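Local coordinates for polyhedrin (Simulium ubiquitum cypovirus, PDB 5A9A), which forms the protein crystals, or polyhedra, that serve as the occlusion bodies of an insect cypovirus, and binds uridine 5'-triphosphate, at residues I38-K43 against E101-I106; S154-F159 against N235-D240; E56-Y61 against N198-N203. All coordinates share one frame; numbering follows the deposited sequence.

Contact 1. Residues I38-K43 against E101-I106; sequences IIFIYK and EYPVAI. With UTP (uridine 5'-triphosphate), chain B.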
loop_
_atom_site.group_PDB
_atom_site.type_symbol
_atom_site.label_atom_id
_atom_site.label_comp_id
_atom_site.label_asym_id
_atom_site.label_seq_id
_atom_site.Cartn_x
_atom_site.Cartn_y
_atom_site.Cartn_z
ATOM N N ILE A 38 -3.993 -3.269 -16.215
ATOM C CA ILE A 38 -4.584 -4.572 -15.947
ATOM C C ILE A 38 -6.049 -4.509 -16.350
ATOM O O ILE A 38 -6.806 -3.693 -15.821
ATOM C CB ILE A 38 -4.514 -4.946 -14.454
ATOM C CG1 ILE A 38 -3.094 -4.761 -13.909
ATOM C CG2 ILE A 38 -4.991 -6.376 -14.249
ATOM C CD1 ILE A 38 -2.058 -5.685 -14.521
ATOM N N ILE A 39 -6.447 -5.364 -17.287
ATOM C CA ILE A 39 -7.808 -5.345 -17.808
ATOM C C ILE A 39 -8.496 -6.692 -17.605
ATOM O O ILE A 39 -8.041 -7.714 -18.121
ATOM C CB ILE A 39 -7.819 -5.021 -19.314
ATOM C CG1 ILE A 39 -6.923 -3.815 -19.600
ATOM C CG2 ILE A 39 -9.246 -4.769 -19.786
ATOM C CD1 ILE A 39 -6.634 -3.611 -21.067
ATOM N N PHE A 40 -9.593 -6.686 -16.855
ATOM C CA PHE A 40 -10.383 -7.894 -16.652
ATOM C C PHE A 40 -11.567 -7.923 -17.611
ATOM O O PHE A 40 -12.175 -6.889 -17.888
ATOM C CB PHE A 40 -10.891 -7.972 -15.213
ATOM C CG PHE A 40 -9.802 -8.126 -14.190
ATOM C CD1 PHE A 40 -9.318 -9.383 -13.858
ATOM C CD2 PHE A 40 -9.267 -7.017 -13.555
ATOM C CE1 PHE A 40 -8.317 -9.529 -12.911
ATOM C CE2 PHE A 40 -8.267 -7.156 -12.611
ATOM C CZ PHE A 40 -7.792 -8.413 -12.288
ATOM N N ILE A 41 -11.884 -9.111 -18.114
ATOM C CA ILE A 41 -13.056 -9.305 -18.959
ATOM C C ILE A 41 -14.104 -10.073 -18.170
ATOM O O ILE A 41 -13.772 -11.027 -17.467
ATOM C CB ILE A 41 -12.710 -10.097 -20.233
ATOM C CG1 ILE A 41 -11.473 -9.502 -20.908
ATOM C CG2 ILE A 41 -13.900 -10.102 -21.186
ATOM C CD1 ILE A 41 -11.074 -10.209 -22.184
ATOM N N TYR A 42 -15.364 -9.667 -18.290
ATOM C CA TYR A 42 -16.428 -10.259 -17.484
ATOM C C TYR A 42 -17.504 -10.955 -18.312
ATOM O O TYR A 42 -17.505 -10.885 -19.543
ATOM C CB TYR A 42 -17.036 -9.192 -16.572
ATOM C CG TYR A 42 -16.049 -8.726 -15.531
ATOM C CD1 TYR A 42 -15.149 -7.703 -15.806
ATOM C CD2 TYR A 42 -15.988 -9.338 -14.288
ATOM C CE1 TYR A 42 -14.233 -7.287 -14.865
ATOM C CE2 TYR A 42 -15.076 -8.929 -13.338
ATOM C CZ TYR A 42 -14.200 -7.904 -13.630
ATOM O OH TYR A 42 -13.284 -7.498 -12.690
ATOM N N LYS A 43 -18.413 -11.635 -17.617
ATOM C CA LYS A 43 -19.427 -12.455 -18.263
ATOM C C LYS A 43 -20.486 -11.620 -18.973
ATOM O O LYS A 43 -21.312 -12.164 -19.704
ATOM C CB LYS A 43 -20.090 -13.378 -17.239
ATOM C CG LYS A 43 -19.188 -14.498 -16.737
ATOM C CD LYS A 43 -19.803 -15.202 -15.538
ATOM C CE LYS A 43 -18.876 -16.262 -14.965
ATOM N NZ LYS A 43 -19.017 -17.580 -15.643
ATOM N N GLU A 101 -20.088 -12.084 -11.354
ATOM C CA GLU A 101 -19.126 -10.981 -11.313
ATOM C C GLU A 101 -17.653 -11.381 -11.230
ATOM O O GLU A 101 -16.789 -10.517 -11.059
ATOM C CB GLU A 101 -19.436 -10.044 -10.145
ATOM C CG GLU A 101 -20.669 -9.186 -10.348
ATOM C CD GLU A 101 -20.654 -7.939 -9.485
ATOM O OE1 GLU A 101 -19.595 -7.636 -8.892
ATOM O OE2 GLU A 101 -21.699 -7.261 -9.399
ATOM N N TYR A 102 -17.350 -12.668 -11.333
ATOM C CA TYR A 102 -15.953 -13.076 -11.381
ATOM C C TYR A 102 -15.506 -13.120 -12.841
ATOM O O TYR A 102 -16.212 -13.657 -13.690
ATOM C CB TYR A 102 -15.735 -14.429 -10.703
ATOM C CG TYR A 102 -14.275 -14.805 -10.605
ATOM C CD1 TYR A 102 -13.609 -15.362 -11.686
ATOM C CD2 TYR A 102 -13.558 -14.589 -9.436
ATOM C CE1 TYR A 102 -12.277 -15.693 -11.609
ATOM C CE2 TYR A 102 -12.222 -14.924 -9.347
ATOM C CZ TYR A 102 -11.588 -15.476 -10.441
ATOM O OH TYR A 102 -10.260 -15.815 -10.372
ATOM N N PRO A 103 -14.333 -12.541 -13.139
ATOM C CA PRO A 103 -13.912 -12.369 -14.535
ATOM C C PRO A 103 -13.622 -13.683 -15.255
ATOM O O PRO A 103 -13.412 -14.711 -14.615
ATOM C CB PRO A 103 -12.634 -11.532 -14.411
ATOM C CG PRO A 103 -12.100 -11.864 -13.068
ATOM C CD PRO A 103 -13.307 -12.067 -12.193
ATOM N N VAL A 104 -13.614 -13.633 -16.582
ATOM C CA VAL A 104 -13.351 -14.815 -17.400
ATOM C C VAL A 104 -11.951 -14.780 -18.006
ATOM O O VAL A 104 -11.480 -15.778 -18.552
ATOM C CB VAL A 104 -14.377 -14.953 -18.548
ATOM C CG1 VAL A 104 -15.741 -15.345 -18.001
ATOM C CG2 VAL A 104 -14.464 -13.662 -19.359
ATOM N N ALA A 105 -11.288 -13.632 -17.915
ATOM C CA ALA A 105 -9.957 -13.487 -18.491
ATOM C C ALA A 105 -9.290 -12.198 -18.032
ATOM O O ALA A 105 -9.958 -11.274 -17.565
ATOM C CB ALA A 105 -10.040 -13.520 -20.012
ATOM N N ILE A 106 -7.968 -12.147 -18.172
ATOM C CA ILE A 106 -7.199 -10.948 -17.863
ATOM C C ILE A 106 -6.354 -10.559 -19.067
ATOM O O ILE A 106 -5.789 -11.419 -19.740
ATOM C CB ILE A 106 -6.233 -11.165 -16.684
ATOM C CG1 ILE A 106 -6.887 -11.997 -15.580
ATOM C CG2 ILE A 106 -5.753 -9.824 -16.142
ATOM C CD1 ILE A 106 -5.908 -12.436 -14.508
HETATM P PA UTP B . -31.738 -13.945 -7.429
HETATM O O1A UTP B . -31.653 -15.405 -7.798
HETATM O O2A UTP B . -32.245 -12.937 -8.431
HETATM O O3A UTP B . -32.603 -13.803 -6.079
HETATM O "O5'" UTP B . -30.278 -13.462 -6.965
HETATM P PB UTP B . -32.577 -14.927 -4.927
HETATM O O1B UTP B . -32.996 -14.264 -3.639
HETATM O O2B UTP B . -33.323 -16.137 -5.432
HETATM O O3B UTP B . -31.021 -15.315 -4.782
HETATM P PG UTP B . -30.558 -16.824 -4.458
HETATM O O1G UTP B . -31.846 -17.527 -4.114
HETATM O O2G UTP B . -29.597 -16.684 -3.308
HETATM O O3G UTP B . -29.917 -17.261 -5.751
HETATM C "C5'" UTP B . -29.526 -12.538 -7.749
HETATM C "C4'" UTP B . -28.632 -13.299 -8.718
HETATM O "O4'" UTP B . -27.434 -12.576 -9.011
HETATM C "C1'" UTP B . -26.424 -13.522 -9.360
HETATM C "C2'" UTP B . -26.718 -14.769 -8.541
HETATM O "O2'" UTP B . -26.507 -15.967 -9.296
HETATM C "C3'" UTP B . -28.184 -14.640 -8.159
HETATM O "O3'" UTP B . -28.949 -15.697 -8.736
HETATM N N1 UTP B . -25.085 -12.975 -9.128
HETATM C C6 UTP B . -24.917 -11.656 -9.005
HETATM C C2 UTP B . -23.966 -13.829 -9.065
HETATM O O2 UTP B . -24.116 -15.058 -9.188
HETATM N N3 UTP B . -22.743 -13.329 -8.869
HETATM C C4 UTP B . -22.556 -12.009 -8.738
HETATM O O4 UTP B . -21.407 -11.555 -8.557
HETATM C C5 UTP B . -23.642 -11.145 -8.804
HETATM O O HOH W 1 -17.837 -12.008 -14.904
#
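Ile41 and Ala105 form the antiparallel hydrogen-bonded pair at the middle of this contact, Ile41 N donating to Ala105 O at 2.9 Å in a nearly straight bond (172°). Val104, the residue before Ala105, donates its N to Ile41 O at 2.8 Å. With Val104 turned to near-helical backbone angles and both Val104 and Ala105 set against Ile41, the pattern is consistent with a classic beta bulge. The side chains of Ile41 and Val104 cross at about a right angle; Val104 CG1 is anti to the carbonyl carbon (chi1 -71°), which leaves CG2 in the remaining position to meet Ile41 CG2, while Ile41 CD1 reaches Ala105 CB. On the other face of the sheet Phe40 and Ile106 run side by side, with Phe40 CE1 3.9 Å from Ile106 CG1 and Ile106 CG2 over one face of the ring; Pro103 CG approaches Phe40 CD1. Beyond the strand, Pro103 CB lies over one face of the Tyr42 ring, 4.1 Å from its centroid, a CH-pi contact. Glu101 O comes to the edge of that ring, 3.3 Å from Tyr42 CE2. A water then bridges the diverging backbones, accepting from Lys43 N and donating to Tyr102 O.

Further out, Tyr42 OH is fixed by Arg48 NE and Met67 O, and Lys43 NZ pairs with Glu98, also of the nucleotide pocket. Glu101 OE1 accepts from the backbone N of Met70 and Asp71, which hold its carboxylate; the backbone of Glu101 is bonded to that of Tyr69. Glu101 N makes a weak, bent bond to O4 of the uracil (3.1 Å, 130°), and His79 and His96 also bind the nucleotide. The contact joins neighbouring antiparallel strands 34-41 and 105-111, and the loop leading into the latter carries Glu101 of the UTP pocket.

Contact 2. Residues S154-F159 against N235-D240; sequences SALGRF and NGLAGD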
loop_
_atom_site.group_PDB
_atom_site.type_symbol
_atom_site.label_atom_id
_atom_site.label_comp_id
_atom_site.label_asym_id
_atom_site.label_seq_id
_atom_site.Cartn_x
_atom_site.Cartn_y
_atom_site.Cartn_z
ATOM N N SER A 154 5.955 -3.765 -29.576
ATOM C CA SER A 154 7.021 -2.868 -29.995
ATOM C C SER A 154 8.148 -2.929 -28.978
ATOM O O SER A 154 8.124 -3.742 -28.055
ATOM C CB SER A 154 6.512 -1.431 -30.091
ATOM O OG SER A 154 6.280 -0.889 -28.800
ATOM N N ALA A 155 9.133 -2.057 -29.148
ATOM C CA ALA A 155 10.224 -1.943 -28.193
ATOM C C ALA A 155 9.734 -1.353 -26.872
ATOM O O ALA A 155 10.410 -1.463 -25.848
ATOM C CB ALA A 155 11.333 -1.084 -28.777
ATOM N N LEU A 156 8.557 -0.730 -26.894
ATOM C CA LEU A 156 8.023 -0.058 -25.708
ATOM C C LEU A 156 6.971 -0.868 -24.949
ATOM O O LEU A 156 6.753 -0.636 -23.758
ATOM C CB LEU A 156 7.400 1.287 -26.089
ATOM C CG LEU A 156 8.243 2.551 -25.926
ATOM C CD1 LEU A 156 7.337 3.766 -26.045
ATOM C CD2 LEU A 156 8.972 2.566 -24.591
ATOM N N GLY A 157 6.308 -1.801 -25.623
ATOM C CA GLY A 157 5.154 -2.447 -25.026
ATOM C C GLY A 157 4.946 -3.901 -25.384
ATOM O O GLY A 157 5.189 -4.319 -26.519
ATOM N N ARG A 158 4.479 -4.669 -24.403
ATOM C CA ARG A 158 4.104 -6.062 -24.615
ATOM C C ARG A 158 2.742 -6.320 -23.981
ATOM O O ARG A 158 2.330 -5.591 -23.080
ATOM C CB ARG A 158 5.163 -7.001 -24.034
ATOM C CG ARG A 158 6.562 -6.722 -24.557
ATOM C CD ARG A 158 7.517 -7.870 -24.284
ATOM N NE ARG A 158 8.856 -7.584 -24.796
ATOM C CZ ARG A 158 9.913 -8.373 -24.628
ATOM N NH1 ARG A 158 9.802 -9.511 -23.954
ATOM N NH2 ARG A 158 11.085 -8.019 -25.135
ATOM N N PHE A 159 2.062 -7.362 -24.450
ATOM C CA PHE A 159 0.656 -7.584 -24.129
ATOM C C PHE A 159 0.428 -9.061 -23.804
ATOM O O PHE A 159 0.860 -9.939 -24.553
ATOM C CB PHE A 159 -0.193 -7.156 -25.329
ATOM C CG PHE A 159 -1.666 -7.072 -25.050
ATOM C CD1 PHE A 159 -2.205 -5.966 -24.415
ATOM C CD2 PHE A 159 -2.514 -8.086 -25.450
ATOM C CE1 PHE A 159 -3.567 -5.882 -24.172
ATOM C CE2 PHE A 159 -3.873 -8.008 -25.212
ATOM C CZ PHE A 159 -4.400 -6.905 -24.571
ATOM N N ASN A 235 0.613 0.111 -30.258
ATOM C CA ASN A 235 1.900 -0.478 -29.902
ATOM C C ASN A 235 2.796 0.450 -29.081
ATOM O O ASN A 235 3.967 0.147 -28.860
ATOM C CB ASN A 235 2.638 -0.944 -31.163
ATOM C CG ASN A 235 2.926 0.192 -32.130
ATOM O OD1 ASN A 235 2.853 1.369 -31.773
ATOM N ND2 ASN A 235 3.259 -0.158 -33.367
ATOM N N GLY A 236 2.246 1.572 -28.628
ATOM C CA GLY A 236 2.970 2.480 -27.756
ATOM C C GLY A 236 3.900 3.432 -28.488
ATOM O O GLY A 236 4.438 4.366 -27.890
ATOM N N LEU A 237 4.086 3.201 -29.783
ATOM C CA LEU A 237 5.033 3.976 -30.577
ATOM C C LEU A 237 4.402 5.254 -31.127
ATOM O O LEU A 237 3.200 5.477 -30.992
ATOM C CB LEU A 237 5.571 3.123 -31.728
ATOM C CG LEU A 237 6.971 2.509 -31.593
ATOM C CD1 LEU A 237 7.379 2.272 -30.143
ATOM C CD2 LEU A 237 7.038 1.212 -32.385
ATOM N N ALA A 238 5.227 6.086 -31.752
ATOM C CA ALA A 238 4.768 7.351 -32.311
ATOM C C ALA A 238 4.145 7.146 -33.682
ATOM O O ALA A 238 4.511 6.223 -34.408
ATOM C CB ALA A 238 5.930 8.331 -32.409
ATOM N N GLY A 239 3.200 8.011 -34.034
ATOM C CA GLY A 239 2.641 8.015 -35.369
ATOM C C GLY A 239 3.712 8.365 -36.381
ATOM O O GLY A 239 4.692 9.036 -36.052
ATOM N N ASP A 240 3.537 7.904 -37.613
ATOM C CA ASP A 240 4.476 8.222 -38.682
ATOM C C ASP A 240 3.827 7.961 -40.032
ATOM O O ASP A 240 2.807 7.276 -40.117
ATOM C CB ASP A 240 5.746 7.379 -38.556
ATOM C CG ASP A 240 6.954 8.042 -39.197
ATOM O OD1 ASP A 240 6.770 8.961 -40.025
ATOM O OD2 ASP A 240 8.091 7.639 -38.872
#
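The backbone carbonyl of Asn235 meets the hydroxyl of Ser154 at its oxygen: Ser154 OG donates to Asn235 O over a short 2.5 Å, nearly along the C=O axis (167°). The side-chain amide of Asn235 is used within its own loop, OD1 accepting from Leu237 N at 3.0 Å in an Asx turn, with the donor tilted 34° from the amide carbonyl plane. Asn235 CB touches Ser154 CB. The torsion of Ser154 (chi1 72°) sets OG between the backbone N and the carbonyl carbon, from where it also accepts from Leu156 N at 3.0 Å as an ST turn, with a weak further bond from Gly157 N. One hydroxyl therefore organises the connection between strands 151-152 and 157-163, an antiparallel hairpin at the margin of the six-strand sheet, and fastens to it the loop that follows strand 232-234. Leucines fill in around this polar centre. Leu237 CD2 lies 3.5 Å from Ser154 CB, and Leu237 CD1 sits beside Ser154 OG and Leu156 CB. The methyl Leu156 CD1 comes to Gly236 O at 3.5 Å. Gly236 has a positive phi, which favours glycine, as the loop bends past Leu156. Gly236 O accepts a hydrogen bond from Arg135 of the second subunit, and Leu156 packs on the same residue.

Contact 3. Residues E56-Y61 against N198-N203; sequences EFINGY and NIIIRN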
loop_
_atom_site.group_PDB
_atom_site.type_symbol
_atom_site.label_atom_id
_atom_site.label_comp_id
_atom_site.label_asym_id
_atom_site.label_seq_id
_atom_site.Cartn_x
_atom_site.Cartn_y
_atom_site.Cartn_z
ATOM N N GLU A 56 10.098 3.430 -10.870
ATOM C CA GLU A 56 11.102 2.396 -10.604
ATOM C C GLU A 56 10.582 0.994 -10.936
ATOM O O GLU A 56 11.204 0.258 -11.699
ATOM C CB GLU A 56 11.574 2.447 -9.149
ATOM C CG GLU A 56 11.791 3.849 -8.603
ATOM C CD GLU A 56 12.686 4.696 -9.487
ATOM O OE1 GLU A 56 13.508 4.128 -10.240
ATOM O OE2 GLU A 56 12.563 5.937 -9.430
ATOM N N PHE A 57 9.448 0.621 -10.353
ATOM C CA PHE A 57 8.830 -0.668 -10.661
ATOM C C PHE A 57 7.356 -0.686 -10.290
ATOM O O PHE A 57 6.954 -0.108 -9.283
ATOM C CB PHE A 57 9.561 -1.818 -9.953
ATOM C CG PHE A 57 9.622 -1.680 -8.459
ATOM C CD1 PHE A 57 8.610 -2.190 -7.660
ATOM C CD2 PHE A 57 10.700 -1.058 -7.851
ATOM C CE1 PHE A 57 8.667 -2.067 -6.280
ATOM C CE2 PHE A 57 10.765 -0.935 -6.475
ATOM C CZ PHE A 57 9.748 -1.439 -5.688
ATOM N N ILE A 58 6.554 -1.347 -11.122
ATOM C CA ILE A 58 5.146 -1.559 -10.819
ATOM C C ILE A 58 4.925 -2.991 -10.372
ATOM O O ILE A 58 4.915 -3.911 -11.190
ATOM C CB ILE A 58 4.242 -1.308 -12.040
ATOM C CG1 ILE A 58 4.349 0.146 -12.501
ATOM C CG2 ILE A 58 2.795 -1.641 -11.695
ATOM C CD1 ILE A 58 3.671 0.407 -13.829
ATOM N N ASN A 59 4.767 -3.182 -9.070
ATOM C CA ASN A 59 4.304 -4.458 -8.556
ATOM C C ASN A 59 3.029 -4.247 -7.757
ATOM O O ASN A 59 2.644 -3.115 -7.461
ATOM C CB ASN A 59 5.380 -5.157 -7.717
ATOM C CG ASN A 59 5.740 -4.393 -6.462
ATOM O OD1 ASN A 59 5.073 -3.429 -6.090
ATOM N ND2 ASN A 59 6.800 -4.834 -5.791
ATOM N N GLY A 60 2.367 -5.345 -7.424
ATOM C CA GLY A 60 1.093 -5.275 -6.743
ATOM C C GLY A 60 0.362 -6.587 -6.903
ATOM O O GLY A 60 0.929 -7.571 -7.381
ATOM N N TYR A 61 -0.906 -6.600 -6.515
ATOM C CA TYR A 61 -1.677 -7.827 -6.541
ATOM C C TYR A 61 -3.162 -7.533 -6.578
ATOM O O TYR A 61 -3.601 -6.414 -6.318
ATOM C CB TYR A 61 -1.384 -8.645 -5.284
ATOM C CG TYR A 61 -1.891 -7.967 -4.030
ATOM C CD1 TYR A 61 -1.153 -6.965 -3.416
ATOM C CD2 TYR A 61 -3.112 -8.315 -3.475
ATOM C CE1 TYR A 61 -1.613 -6.334 -2.280
ATOM C CE2 TYR A 61 -3.581 -7.692 -2.335
ATOM C CZ TYR A 61 -2.827 -6.703 -1.742
ATOM O OH TYR A 61 -3.287 -6.074 -0.607
ATOM N N ASN A 198 9.486 5.546 -5.796
ATOM C CA ASN A 198 8.581 4.532 -6.316
ATOM C C ASN A 198 7.247 4.538 -5.584
ATOM O O ASN A 198 6.978 3.698 -4.726
ATOM C CB ASN A 198 9.213 3.139 -6.301
ATOM C CG ASN A 198 8.611 2.230 -7.352
ATOM O OD1 ASN A 198 8.653 2.542 -8.545
ATOM N ND2 ASN A 198 8.039 1.107 -6.922
ATOM N N ILE A 199 6.428 5.521 -5.936
ATOM C CA ILE A 199 5.053 5.599 -5.482
ATOM C C ILE A 199 4.189 4.966 -6.565
ATOM O O ILE A 199 3.906 5.585 -7.591
ATOM C CB ILE A 199 4.633 7.059 -5.263
ATOM C CG1 ILE A 199 5.629 7.752 -4.332
ATOM C CG2 ILE A 199 3.226 7.133 -4.693
ATOM C CD1 ILE A 199 5.501 9.258 -4.304
ATOM N N ILE A 200 3.795 3.719 -6.339
ATOM C CA ILE A 200 3.055 2.957 -7.334
ATOM C C ILE A 200 1.597 3.406 -7.347
ATOM O O ILE A 200 0.832 3.101 -6.431
ATOM C CB ILE A 200 3.143 1.445 -7.050
ATOM C CG1 ILE A 200 4.611 1.020 -6.940
ATOM C CG2 ILE A 200 2.447 0.651 -8.143
ATOM C CD1 ILE A 200 4.810 -0.356 -6.341
ATOM N N ILE A 201 1.223 4.149 -8.382
ATOM C CA ILE A 201 -0.136 4.654 -8.499
ATOM C C ILE A 201 -1.082 3.558 -8.968
ATOM O O ILE A 201 -0.878 2.958 -10.021
ATOM C CB ILE A 201 -0.232 5.824 -9.503
ATOM C CG1 ILE A 201 0.793 6.914 -9.175
ATOM C CG2 ILE A 201 -1.644 6.406 -9.506
ATOM C CD1 ILE A 201 0.605 7.545 -7.812
ATOM N N ARG A 202 -2.113 3.297 -8.174
ATOM C CA ARG A 202 -3.215 2.444 -8.599
ATOM C C ARG A 202 -4.430 3.330 -8.805
ATOM O O ARG A 202 -5.121 3.680 -7.846
ATOM C CB ARG A 202 -3.515 1.379 -7.542
ATOM C CG ARG A 202 -4.515 0.305 -7.979
ATOM C CD ARG A 202 -4.881 -0.589 -6.797
ATOM N NE ARG A 202 -5.677 -1.758 -7.165
ATOM C CZ ARG A 202 -7.008 -1.794 -7.178
ATOM N NH1 ARG A 202 -7.717 -0.720 -6.854
ATOM N NH2 ARG A 202 -7.637 -2.913 -7.512
ATOM N N ASN A 203 -4.675 3.718 -10.053
ATOM C CA ASN A 203 -5.832 4.540 -10.377
ATOM C C ASN A 203 -7.111 3.740 -10.166
ATOM O O ASN A 203 -7.105 2.510 -10.262
ATOM C CB ASN A 203 -5.750 5.048 -11.819
ATOM C CG ASN A 203 -4.658 6.090 -12.011
ATOM O OD1 ASN A 203 -3.771 5.933 -12.852
ATOM N ND2 ASN A 203 -4.719 7.161 -11.229
HETATM O O HOH W 2 -5.504 -4.822 -6.098
#
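Asn198 makes all three direct hydrogen bonds of the contact through its amide, to Glu56 and Phe57. Asn198 OD1 accepts from Glu56 N at 2.9 Å and from Phe57 N at 2.8 Å, both donors reaching it from the same face of the amide, that of Phe57 standing 40° out of the carbonyl plane. Asn198 ND2 donates to Phe57 O at 2.9 Å, on a lone pair of that carbonyl and within the amide plane. With CG anti to the backbone N (chi1 -154°), the side chain grips both the N-H and the C=O of Phe57. A water adds a looser link, donating to Tyr61 O and accepting a weak bond from Arg202 NH2.

The amide-aromatic contact uses the same nitrogen: Asn198 ND2 lies over the centre of the Phe57 ring, 3.1 Å above its plane.

Apolar contacts belong to Ile200. Its CD1 is 4.2 Å from Phe57 CE1, and Ile200 CG2 touches Ile58 CG2. Separately, the methyl Ile200 CD1 approaches the amide oxygen Asn59 OD1 to 3.1 Å, the side chains of Asn59 and Ile200 crossing at about a right angle.

Asn59 ND2 donates to Gln196 O of the third subunit, and Arg202 O accepts from Asn63 of the second. Asn198, just past helix 191-197, thus ties the margins of two antiparallel sheets, strand 57-62 of one and the approach to strand 201-208 of the other, at the interface between subunits of the trimer.

Overall arrangement
All three contacts reach the six-strand sheet, at different places. Contact 1 lies inside it, pairing neighbouring strands 34-41 and 105-111 through backbone bonds and buried apolar side chains; it alone carries a ligand-site residue. Contact 2 sits by the next strand, 157-163, at a hairpin turn, is only partly buried, and has one serine hydroxyl as its direct hydrogen bond, with leucines packed round it. Contact 3, again buried, joins the approach to edge strand 201-208 to strand 57-62 of the four-strand sheet, with an asparagine amide in place of strand pairing. Centres lie 21 to 24 Å apart. Contacts 2 and 3 meet the second subunit, and contact 3 the third as well, whereas no other chain of the assembly touches contact 1.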